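PDB 6VJR: vinylacetyl-CoA Delta-isomerase from Nitrosopumilus maritimus SCM1, which binds FAD, a [4Fe-4S] cluster and iron, and probably works as an oxygen-tolerant 4-hydroxybutyryl-CoA dehydratase with vinylacetyl-CoA isomerase activity. Local coordinates for residues A[163-171]-A[178-186]; A[192-200]-A[212-220]. All coordinates share one frame; numbering follows the deposited sequence.

Contact 1: residues A[163-171]-A[178-186]. With FAD (flavin-adenine dinucleotide), chain F.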
loop_
_atom_site.group_PDB
_atom_site.type_symbol
_atom_site.label_atom_id
_atom_site.label_comp_id
_atom_site.label_asym_id
_atom_site.label_seq_id
_atom_site.Cartn_x
_atom_site.Cartn_y
_atom_site.Cartn_z
ATOM N N ASP A 163 1.786 -26.793 -31.738
ATOM C CA ASP A 163 3.093 -27.422 -31.880
ATOM C C ASP A 163 3.347 -28.223 -30.618
ATOM O O ASP A 163 3.500 -27.675 -29.545
ATOM C CB ASP A 163 4.181 -26.383 -32.104
ATOM C CG ASP A 163 5.597 -26.918 -32.244
ATOM O OD1 ASP A 163 5.804 -28.166 -32.066
ATOM O OD2 ASP A 163 6.506 -26.076 -32.474
ATOM N N PRO A 164 3.370 -29.562 -30.694
ATOM C CA PRO A 164 3.523 -30.366 -29.494
ATOM C C PRO A 164 4.839 -30.163 -28.744
ATOM O O PRO A 164 4.900 -30.531 -27.599
ATOM C CB PRO A 164 3.324 -31.789 -29.987
ATOM C CG PRO A 164 3.841 -31.674 -31.394
ATOM C CD PRO A 164 3.252 -30.395 -31.908
ATOM N N ASP A 165 5.873 -29.608 -29.390
ATOM C CA ASP A 165 7.178 -29.408 -28.782
ATOM C C ASP A 165 7.200 -28.217 -27.821
ATOM O O ASP A 165 8.212 -27.983 -27.181
ATOM C CB ASP A 165 8.242 -29.212 -29.846
ATOM C CG ASP A 165 8.473 -30.417 -30.743
ATOM O OD1 ASP A 165 8.206 -31.554 -30.283
ATOM O OD2 ASP A 165 8.889 -30.202 -31.905
ATOM N N LEU A 166 6.098 -27.439 -27.696
ATOM C CA LEU A 166 6.108 -26.245 -26.860
ATOM C C LEU A 166 6.145 -26.568 -25.366
ATOM O O LEU A 166 6.429 -25.692 -24.530
ATOM C CB LEU A 166 4.972 -25.300 -27.213
ATOM C CG LEU A 166 5.085 -24.621 -28.579
ATOM C CD1 LEU A 166 3.808 -23.944 -29.082
ATOM C CD2 LEU A 166 6.183 -23.592 -28.503
ATOM N N PHE A 167 5.877 -27.839 -25.045
ATOM C CA PHE A 167 6.255 -28.442 -23.783
ATOM C C PHE A 167 7.114 -29.655 -24.124
ATOM O O PHE A 167 6.835 -30.366 -25.103
ATOM C CB PHE A 167 5.033 -28.902 -22.978
ATOM C CG PHE A 167 4.138 -27.814 -22.417
ATOM C CD1 PHE A 167 3.255 -27.131 -23.252
ATOM C CD2 PHE A 167 4.141 -27.512 -21.073
ATOM C CE1 PHE A 167 2.400 -26.183 -22.738
ATOM C CE2 PHE A 167 3.300 -26.525 -20.568
ATOM C CZ PHE A 167 2.409 -25.897 -21.402
ATOM N N THR A 168 8.106 -29.928 -23.284
ATOM C CA THR A 168 9.068 -30.997 -23.505
ATOM C C THR A 168 8.419 -32.382 -23.388
ATOM O O THR A 168 7.676 -32.679 -22.453
ATOM C CB THR A 168 10.223 -30.807 -22.516
ATOM O OG1 THR A 168 10.880 -29.576 -22.797
ATOM C CG2 THR A 168 11.261 -31.909 -22.621
ATOM N N ARG A 169 8.708 -33.237 -24.367
ATOM C CA ARG A 169 8.061 -34.539 -24.457
ATOM C C ARG A 169 9.013 -35.643 -24.924
ATOM O O ARG A 169 10.047 -35.400 -25.539
ATOM C CB ARG A 169 6.893 -34.473 -25.438
ATOM C CG ARG A 169 7.355 -34.138 -26.853
ATOM C CD ARG A 169 6.180 -33.857 -27.764
ATOM N NE ARG A 169 6.567 -33.492 -29.135
ATOM C CZ ARG A 169 6.389 -34.258 -30.202
ATOM N NH1 ARG A 169 5.604 -35.283 -30.110
ATOM N NH2 ARG A 169 6.875 -33.931 -31.383
ATOM N N ILE A 170 8.612 -36.873 -24.621
ATOM C CA ILE A 170 9.254 -38.050 -25.188
ATOM C C ILE A 170 8.800 -38.197 -26.639
ATOM O O ILE A 170 7.605 -38.249 -26.917
ATOM C CB ILE A 170 8.847 -39.287 -24.390
ATOM C CG1 ILE A 170 9.217 -39.149 -22.906
ATOM C CG2 ILE A 170 9.443 -40.554 -24.990
ATOM C CD1 ILE A 170 8.499 -40.127 -22.001
ATOM N N VAL A 171 9.754 -38.311 -27.557
ATOM C CA VAL A 171 9.457 -38.514 -28.969
ATOM C C VAL A 171 9.795 -39.921 -29.449
ATOM O O VAL A 171 9.319 -40.313 -30.516
ATOM C CB VAL A 171 10.135 -37.451 -29.842
ATOM C CG1 VAL A 171 9.586 -36.056 -29.570
ATOM C CG2 VAL A 171 11.639 -37.425 -29.731
ATOM N N VAL A 178 15.205 -43.080 -23.459
ATOM C CA VAL A 178 14.227 -42.248 -24.149
ATOM C C VAL A 178 14.938 -41.140 -24.928
ATOM O O VAL A 178 16.087 -40.771 -24.637
ATOM C CB VAL A 178 13.206 -41.663 -23.156
ATOM C CG1 VAL A 178 12.512 -42.740 -22.337
ATOM C CG2 VAL A 178 13.869 -40.667 -22.232
ATOM N N TYR A 179 14.190 -40.547 -25.863
ATOM C CA TYR A 179 14.659 -39.406 -26.628
ATOM C C TYR A 179 13.626 -38.311 -26.443
ATOM O O TYR A 179 12.427 -38.585 -26.559
ATOM C CB TYR A 179 14.790 -39.752 -28.121
ATOM C CG TYR A 179 15.825 -40.838 -28.355
ATOM C CD1 TYR A 179 15.479 -42.168 -28.189
ATOM C CD2 TYR A 179 17.132 -40.551 -28.736
ATOM C CE1 TYR A 179 16.386 -43.198 -28.409
ATOM C CE2 TYR A 179 18.056 -41.567 -28.942
ATOM C CZ TYR A 179 17.682 -42.890 -28.775
ATOM O OH TYR A 179 18.592 -43.883 -28.949
ATOM N N VAL A 180 14.094 -37.109 -26.058
ATOM C CA VAL A 180 13.179 -36.018 -25.759
ATOM C C VAL A 180 13.443 -34.852 -26.693
ATOM O O VAL A 180 14.577 -34.622 -27.106
ATOM C CB VAL A 180 13.244 -35.527 -24.298
ATOM C CG1 VAL A 180 12.820 -36.577 -23.301
ATOM C CG2 VAL A 180 14.605 -34.968 -23.923
ATOM N N SER A 181 12.366 -34.117 -26.998
ATOM C CA SER A 181 12.429 -32.877 -27.740
ATOM C C SER A 181 11.547 -31.841 -27.045
ATOM O O SER A 181 10.542 -32.171 -26.405
ATOM C CB SER A 181 11.995 -33.068 -29.189
ATOM O OG SER A 181 12.871 -33.945 -29.883
ATOM N N GLY A 182 11.930 -30.575 -27.226
ATOM C CA GLY A 182 11.209 -29.466 -26.646
ATOM C C GLY A 182 12.223 -28.406 -26.243
ATOM O O GLY A 182 13.263 -28.259 -26.875
ATOM N N ALA A 183 11.876 -27.623 -25.239
ATOM C CA ALA A 183 12.763 -26.577 -24.773
ATOM C C ALA A 183 12.425 -26.258 -23.326
ATOM O O ALA A 183 11.297 -26.543 -22.884
ATOM C CB ALA A 183 12.598 -25.372 -25.634
ATOM N N LYS A 184 13.368 -25.630 -22.648
ATOM C CA LYS A 184 13.174 -25.141 -21.288
ATOM C C LYS A 184 13.670 -23.691 -21.266
ATOM O O LYS A 184 14.769 -23.416 -21.722
ATOM C CB LYS A 184 13.928 -26.020 -20.282
ATOM C CG LYS A 184 13.366 -27.432 -20.154
ATOM C CD LYS A 184 11.941 -27.638 -19.632
ATOM C CE LYS A 184 11.614 -29.056 -19.317
ATOM N NZ LYS A 184 10.188 -29.158 -18.939
ATOM N N ALA A 185 12.784 -22.749 -20.883
ATOM C CA ALA A 185 13.081 -21.331 -20.941
ATOM C C ALA A 185 13.528 -20.792 -19.590
ATOM O O ALA A 185 13.229 -21.361 -18.547
ATOM C CB ALA A 185 11.867 -20.595 -21.466
ATOM N N HIS A 186 14.223 -19.645 -19.626
ATOM C CA HIS A 186 14.590 -18.876 -18.429
ATOM C C HIS A 186 15.509 -19.650 -17.480
ATOM O O HIS A 186 15.376 -19.544 -16.264
ATOM C CB HIS A 186 13.361 -18.496 -17.603
ATOM C CG HIS A 186 12.167 -18.185 -18.431
ATOM N ND1 HIS A 186 11.983 -17.079 -19.238
ATOM C CD2 HIS A 186 11.052 -18.928 -18.527
ATOM C CE1 HIS A 186 10.799 -17.189 -19.812
ATOM N NE2 HIS A 186 10.210 -18.291 -19.377
HETATM P PA FAD F . 3.470 -16.548 -18.136
HETATM O O1A FAD F . 2.946 -17.849 -17.683
HETATM O O2A FAD F . 3.396 -16.246 -19.578
HETATM O O5B FAD F . 2.821 -15.454 -17.177
HETATM C C5B FAD F . 2.435 -14.144 -17.658
HETATM C C4B FAD F . 1.167 -13.738 -16.964
HETATM O O4B FAD F . 0.068 -14.538 -17.466
HETATM C C3B FAD F . 1.135 -13.881 -15.431
HETATM O O3B FAD F . 0.392 -12.807 -14.847
HETATM C C2B FAD F . 0.402 -15.201 -15.225
HETATM O O2B FAD F . -0.233 -15.386 -13.969
HETATM C C1B FAD F . -0.606 -15.156 -16.376
HETATM N N9A FAD F . -1.029 -16.474 -16.834
HETATM C C8A FAD F . -0.312 -17.453 -17.488
HETATM N N7A FAD F . -0.996 -18.525 -17.797
HETATM C C5A FAD F . -2.255 -18.255 -17.291
HETATM C C6A FAD F . -3.449 -19.007 -17.291
HETATM N N6A FAD F . -3.555 -20.195 -17.888
HETATM N N1A FAD F . -4.516 -18.483 -16.647
HETATM C C2A FAD F . -4.395 -17.264 -16.091
HETATM N N3A FAD F . -3.345 -16.447 -16.056
HETATM C C4A FAD F . -2.285 -17.004 -16.674
HETATM N N1 FAD F . 12.205 -21.766 -14.478
HETATM C C2 FAD F . 12.908 -22.946 -14.435
HETATM O O2 FAD F . 12.390 -24.043 -14.701
HETATM N N3 FAD F . 14.224 -22.919 -14.014
HETATM C C4 FAD F . 14.942 -21.814 -13.660
HETATM O O4 FAD F . 16.132 -21.871 -13.405
HETATM C C4X FAD F . 14.210 -20.565 -13.808
HETATM N N5 FAD F . 14.841 -19.423 -13.514
HETATM C C5X FAD F . 14.218 -18.246 -13.869
HETATM C C6 FAD F . 14.912 -17.029 -13.805
HETATM C C7 FAD F . 14.331 -15.833 -14.200
HETATM C C7M FAD F . 15.151 -14.566 -14.214
HETATM C C8 FAD F . 12.963 -15.810 -14.535
HETATM C C8M FAD F . 12.279 -14.513 -14.857
HETATM C C9 FAD F . 12.231 -16.974 -14.524
HETATM C C9A FAD F . 12.859 -18.210 -14.223
HETATM N N10 FAD F . 12.179 -19.423 -14.325
HETATM C C10 FAD F . 12.841 -20.646 -14.214
HETATM C "C1'" FAD F . 10.850 -19.372 -14.964
HETATM C "C2'" FAD F . 9.663 -18.987 -14.115
HETATM O "O2'" FAD F . 9.278 -20.139 -13.362
HETATM C "C3'" FAD F . 8.509 -18.519 -15.013
HETATM O "O3'" FAD F . 8.905 -17.266 -15.539
HETATM C "C4'" FAD F . 7.128 -18.478 -14.339
HETATM O "O4'" FAD F . 6.648 -19.805 -14.085
HETATM C "C5'" FAD F . 6.094 -17.738 -15.167
HETATM O "O5'" FAD F . 5.978 -18.350 -16.441
HETATM P P FAD F . 6.144 -17.524 -17.750
HETATM O O1P FAD F . 7.416 -16.799 -17.790
HETATM O O2P FAD F . 5.818 -18.432 -18.861
HETATM O O3P FAD F . 5.025 -16.377 -17.719
#

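Contact 2: residues A[192-200]-A[212-220]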
loop_
_atom_site.group_PDB
_atom_site.type_symbol
_atom_site.label_atom_id
_atom_site.label_comp_id
_atom_site.label_asym_id
_atom_site.label_seq_id
_atom_site.Cartn_x
_atom_site.Cartn_y
_atom_site.Cartn_z
ATOM N N ASN A 192 26.431 -22.925 -16.709
ATOM C CA ASN A 192 27.364 -23.023 -15.603
ATOM C C ASN A 192 27.191 -24.324 -14.819
ATOM O O ASN A 192 27.836 -24.485 -13.813
ATOM C CB ASN A 192 27.204 -21.819 -14.672
ATOM C CG ASN A 192 27.473 -20.513 -15.381
ATOM O OD1 ASN A 192 28.070 -20.488 -16.459
ATOM N ND2 ASN A 192 27.063 -19.412 -14.774
ATOM N N SER A 193 26.311 -25.215 -15.278
ATOM C CA SER A 193 25.964 -26.436 -14.580
ATOM C C SER A 193 26.681 -27.640 -15.210
ATOM O O SER A 193 27.054 -27.610 -16.389
ATOM C CB SER A 193 24.460 -26.669 -14.623
ATOM O OG SER A 193 23.678 -25.640 -14.011
ATOM N N HIS A 194 26.790 -28.724 -14.434
ATOM C CA HIS A 194 27.316 -30.008 -14.880
ATOM C C HIS A 194 26.206 -30.939 -15.391
ATOM O O HIS A 194 26.402 -31.676 -16.366
ATOM C CB HIS A 194 28.150 -30.660 -13.773
ATOM C CG HIS A 194 29.286 -29.832 -13.300
ATOM N ND1 HIS A 194 29.247 -29.179 -12.090
ATOM C CD2 HIS A 194 30.434 -29.454 -13.880
ATOM C CE1 HIS A 194 30.394 -28.519 -11.916
ATOM N NE2 HIS A 194 31.122 -28.650 -13.012
ATOM N N TRP A 195 25.085 -30.969 -14.671
ATOM C CA TRP A 195 23.903 -31.735 -15.020
ATOM C C TRP A 195 22.687 -30.825 -14.940
ATOM O O TRP A 195 22.677 -29.914 -14.120
ATOM C CB TRP A 195 23.682 -32.914 -14.082
ATOM C CG TRP A 195 24.744 -33.966 -14.207
ATOM C CD1 TRP A 195 25.979 -33.999 -13.641
ATOM C CD2 TRP A 195 24.634 -35.147 -15.008
ATOM N NE1 TRP A 195 26.647 -35.135 -14.026
ATOM C CE2 TRP A 195 25.843 -35.855 -14.866
ATOM C CE3 TRP A 195 23.612 -35.693 -15.788
ATOM C CZ2 TRP A 195 26.067 -37.058 -15.516
ATOM C CZ3 TRP A 195 23.842 -36.872 -16.445
ATOM C CH2 TRP A 195 25.049 -37.548 -16.298
ATOM N N ILE A 196 21.671 -31.150 -15.731
ATOM C CA ILE A 196 20.395 -30.444 -15.747
ATOM C C ILE A 196 19.286 -31.491 -15.629
ATOM O O ILE A 196 19.322 -32.517 -16.340
ATOM C CB ILE A 196 20.275 -29.646 -17.042
ATOM C CG1 ILE A 196 21.367 -28.546 -17.086
ATOM C CG2 ILE A 196 18.880 -29.057 -17.153
ATOM C CD1 ILE A 196 21.648 -27.985 -18.452
ATOM N N ILE A 197 18.364 -31.282 -14.670
ATOM C CA ILE A 197 17.226 -32.169 -14.494
ATOM C C ILE A 197 15.994 -31.547 -15.151
ATOM O O ILE A 197 15.515 -30.495 -14.733
ATOM C CB ILE A 197 16.957 -32.463 -13.008
ATOM C CG1 ILE A 197 18.194 -33.037 -12.288
ATOM C CG2 ILE A 197 15.802 -33.450 -12.916
ATOM C CD1 ILE A 197 18.031 -33.234 -10.810
ATOM N N LEU A 198 15.486 -32.225 -16.180
ATOM C CA LEU A 198 14.278 -31.812 -16.870
ATOM C C LEU A 198 13.077 -32.303 -16.063
ATOM O O LEU A 198 13.048 -33.468 -15.672
ATOM C CB LEU A 198 14.237 -32.456 -18.261
ATOM C CG LEU A 198 15.435 -32.183 -19.167
ATOM C CD1 LEU A 198 15.322 -32.987 -20.430
ATOM C CD2 LEU A 198 15.591 -30.690 -19.435
ATOM N N MET A 199 12.049 -31.451 -15.932
ATOM C CA MET A 199 10.865 -31.793 -15.146
ATOM C C MET A 199 9.642 -31.145 -15.772
ATOM O O MET A 199 9.748 -30.043 -16.270
ATOM C CB MET A 199 10.960 -31.261 -13.704
ATOM C CG MET A 199 12.124 -31.785 -12.873
ATOM S SD MET A 199 12.340 -30.936 -11.286
ATOM C CE MET A 199 13.126 -29.420 -11.872
ATOM N N PRO A 200 8.471 -31.798 -15.734
ATOM C CA PRO A 200 7.238 -31.193 -16.239
ATOM C C PRO A 200 6.856 -29.978 -15.404
ATOM O O PRO A 200 7.168 -29.902 -14.215
ATOM C CB PRO A 200 6.217 -32.308 -16.190
ATOM C CG PRO A 200 6.814 -33.281 -15.202
ATOM C CD PRO A 200 8.279 -33.137 -15.170
ATOM N N ALA A 212 5.037 -36.553 -19.548
ATOM C CA ALA A 212 5.351 -36.953 -18.190
ATOM C C ALA A 212 6.751 -37.574 -18.145
ATOM O O ALA A 212 6.932 -38.795 -18.078
ATOM C CB ALA A 212 4.300 -37.890 -17.644
ATOM N N ILE A 213 7.766 -36.715 -18.288
ATOM C CA ILE A 213 9.165 -37.136 -18.345
ATOM C C ILE A 213 9.977 -36.279 -17.378
ATOM O O ILE A 213 9.948 -35.047 -17.419
ATOM C CB ILE A 213 9.719 -37.074 -19.782
ATOM C CG1 ILE A 213 11.198 -37.468 -19.862
ATOM C CG2 ILE A 213 9.459 -35.724 -20.443
ATOM C CD1 ILE A 213 11.482 -38.907 -19.473
ATOM N N VAL A 214 10.719 -36.975 -16.508
ATOM C CA VAL A 214 11.790 -36.390 -15.728
ATOM C C VAL A 214 13.070 -37.121 -16.069
ATOM O O VAL A 214 13.108 -38.350 -15.995
ATOM C CB VAL A 214 11.559 -36.484 -14.205
ATOM C CG1 VAL A 214 12.775 -35.945 -13.429
ATOM C CG2 VAL A 214 10.270 -35.753 -13.813
ATOM N N GLY A 215 14.120 -36.370 -16.368
ATOM C CA GLY A 215 15.407 -36.998 -16.638
ATOM C C GLY A 215 16.560 -36.034 -16.474
ATOM O O GLY A 215 16.404 -34.841 -16.709
ATOM N N ALA A 216 17.713 -36.583 -16.074
ATOM C CA ALA A 216 18.928 -35.804 -15.899
ATOM C C ALA A 216 19.791 -35.964 -17.145
ATOM O O ALA A 216 20.056 -37.081 -17.604
ATOM C CB ALA A 216 19.633 -36.297 -14.707
ATOM N N ILE A 217 20.291 -34.838 -17.631
ATOM C CA ILE A 217 21.171 -34.826 -18.777
ATOM C C ILE A 217 22.446 -34.079 -18.400
ATOM O O ILE A 217 22.403 -33.082 -17.666
ATOM C CB ILE A 217 20.512 -34.212 -20.015
ATOM C CG1 ILE A 217 20.142 -32.770 -19.845
ATOM C CG2 ILE A 217 19.299 -35.019 -20.438
ATOM C CD1 ILE A 217 19.693 -32.094 -21.119
ATOM N N PRO A 218 23.617 -34.520 -18.910
ATOM C CA PRO A 218 24.822 -33.720 -18.755
ATOM C C PRO A 218 24.681 -32.429 -19.555
ATOM O O PRO A 218 24.065 -32.429 -20.624
ATOM C CB PRO A 218 25.930 -34.676 -19.184
ATOM C CG PRO A 218 25.232 -35.462 -20.269
ATOM C CD PRO A 218 23.833 -35.712 -19.739
ATOM N N ALA A 219 25.317 -31.360 -19.083
ATOM C CA ALA A 219 25.188 -30.087 -19.772
ATOM C C ALA A 219 25.740 -30.174 -21.190
ATOM O O ALA A 219 25.324 -29.401 -22.033
ATOM C CB ALA A 219 25.920 -28.994 -19.028
ATOM N N ASP A 220 26.678 -31.101 -21.446
ATOM C CA ASP A 220 27.268 -31.287 -22.780
ATOM C C ASP A 220 26.565 -32.357 -23.625
ATOM O O ASP A 220 27.148 -32.800 -24.599
ATOM C CB ASP A 220 28.758 -31.589 -22.696
ATOM C CG ASP A 220 29.163 -32.886 -22.028
ATOM O OD1 ASP A 220 28.248 -33.584 -21.519
ATOM O OD2 ASP A 220 30.402 -33.203 -22.060
#

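Contact 1: residues A[163-171]-A[178-186]
R169, which pairs with S181 across the antiparallel β-hairpin of strands 169-173 and 177-188, has P164 CG over the centre of one guanidinium face and V171 CG1 over the centre of the opposite face. At the edge, in its plane, sits the carboxylate of D165. NE approaches D165 OD1 at 2.8 Å and NH2 adds a second bond to the same oxygen, a side-on salt bridge that fixes the rotation of the guanidinium. D165 OD2 is taken by K408 of the second subunit, so the loop leading into the hairpin reaches the second subunit. The ladder is evidenced by R169 N to S181 O (2.9 Å, 170° at the hydrogen), S181 N to R169 O and V171 N to Y179 O. V171 also brings CG2 to 3.7 Å from S181 OG, whose hydrogen bond goes to R261 N. Beyond the ladder, G182 passes so close to T168 that a β-carbon there would fall 2.6 Å from T168 CA. K184, bent at chi2 (-63°), lays its CE 3.6 Å from T168 OG1, while its NZ forms a salt bridge with D149 and hydrogen bonds to the carbonyls of M147 and M199. The strand then delivers H186 to the flavin: its CB lies 3.4 Å from FAD C9A, and its carbonyl O is 2.8 Å from FAD N5.

Contact 2: residues A[192-200]-A[212-220]
With CG beside the backbone N (chi1 -67°), the indole of W195 is laid against its non-hydrogen-bonded partner P218. I217 turns the other way about its first bond: CG1 stands between N and the carbonyl carbon (63°), 3.6 Å from I196 O. These are neighbouring rungs of a nearly antiparallel pair, strands 195-198 and 213-218. P218 CB stands over the six-membered ring of W195, 4.1 Å from its centroid and 8° off the normal, a CH-pi contact, while A216 O lies at the ring edge. Substituting an alanine for W195 would probably open a gap over the P218 ring and leave F132 without its edge-to-face partner. Farther along, I197 CG2 meets V214 CG1 at 4.0 Å, and P200 CD rests 3.6 Å from V214 CG2. I196 and I217 exchange two backbone bonds, I196 N to I217 O and I217 N to I196 O, both 2.8 Å; L198 and G215 exchange another pair, and A219 N reaches H194 O from above the carbonyl plane. Since no charged side chain takes part across this pair, cohesion rests on backbone polarity satisfied within the sheet and on carbon packing, as expected of an interior β-pair.

In the fold
Both contacts are antiparallel strand pairs and largely buried, but they belong to different sheets and differ in depth: contact 1 is centred about 22 Å from the chain centre, contact 2 about 16 Å. Contact 1 touches the second subunit and the flavin, and carries charged groups; contact 2 touches no other chain and packs apolar side chains against helix 101-121. Their centres are about 12 Å apart, and they meet directly. I213 of contact 2 packs against I170 and V180 of contact 1, with I170 CG1 3.8 Å from I213 CB. Strands 177-188 and 195-198 are consecutive, consistent with one β-rich region in the N-terminal half of the chain bordering the FAD site.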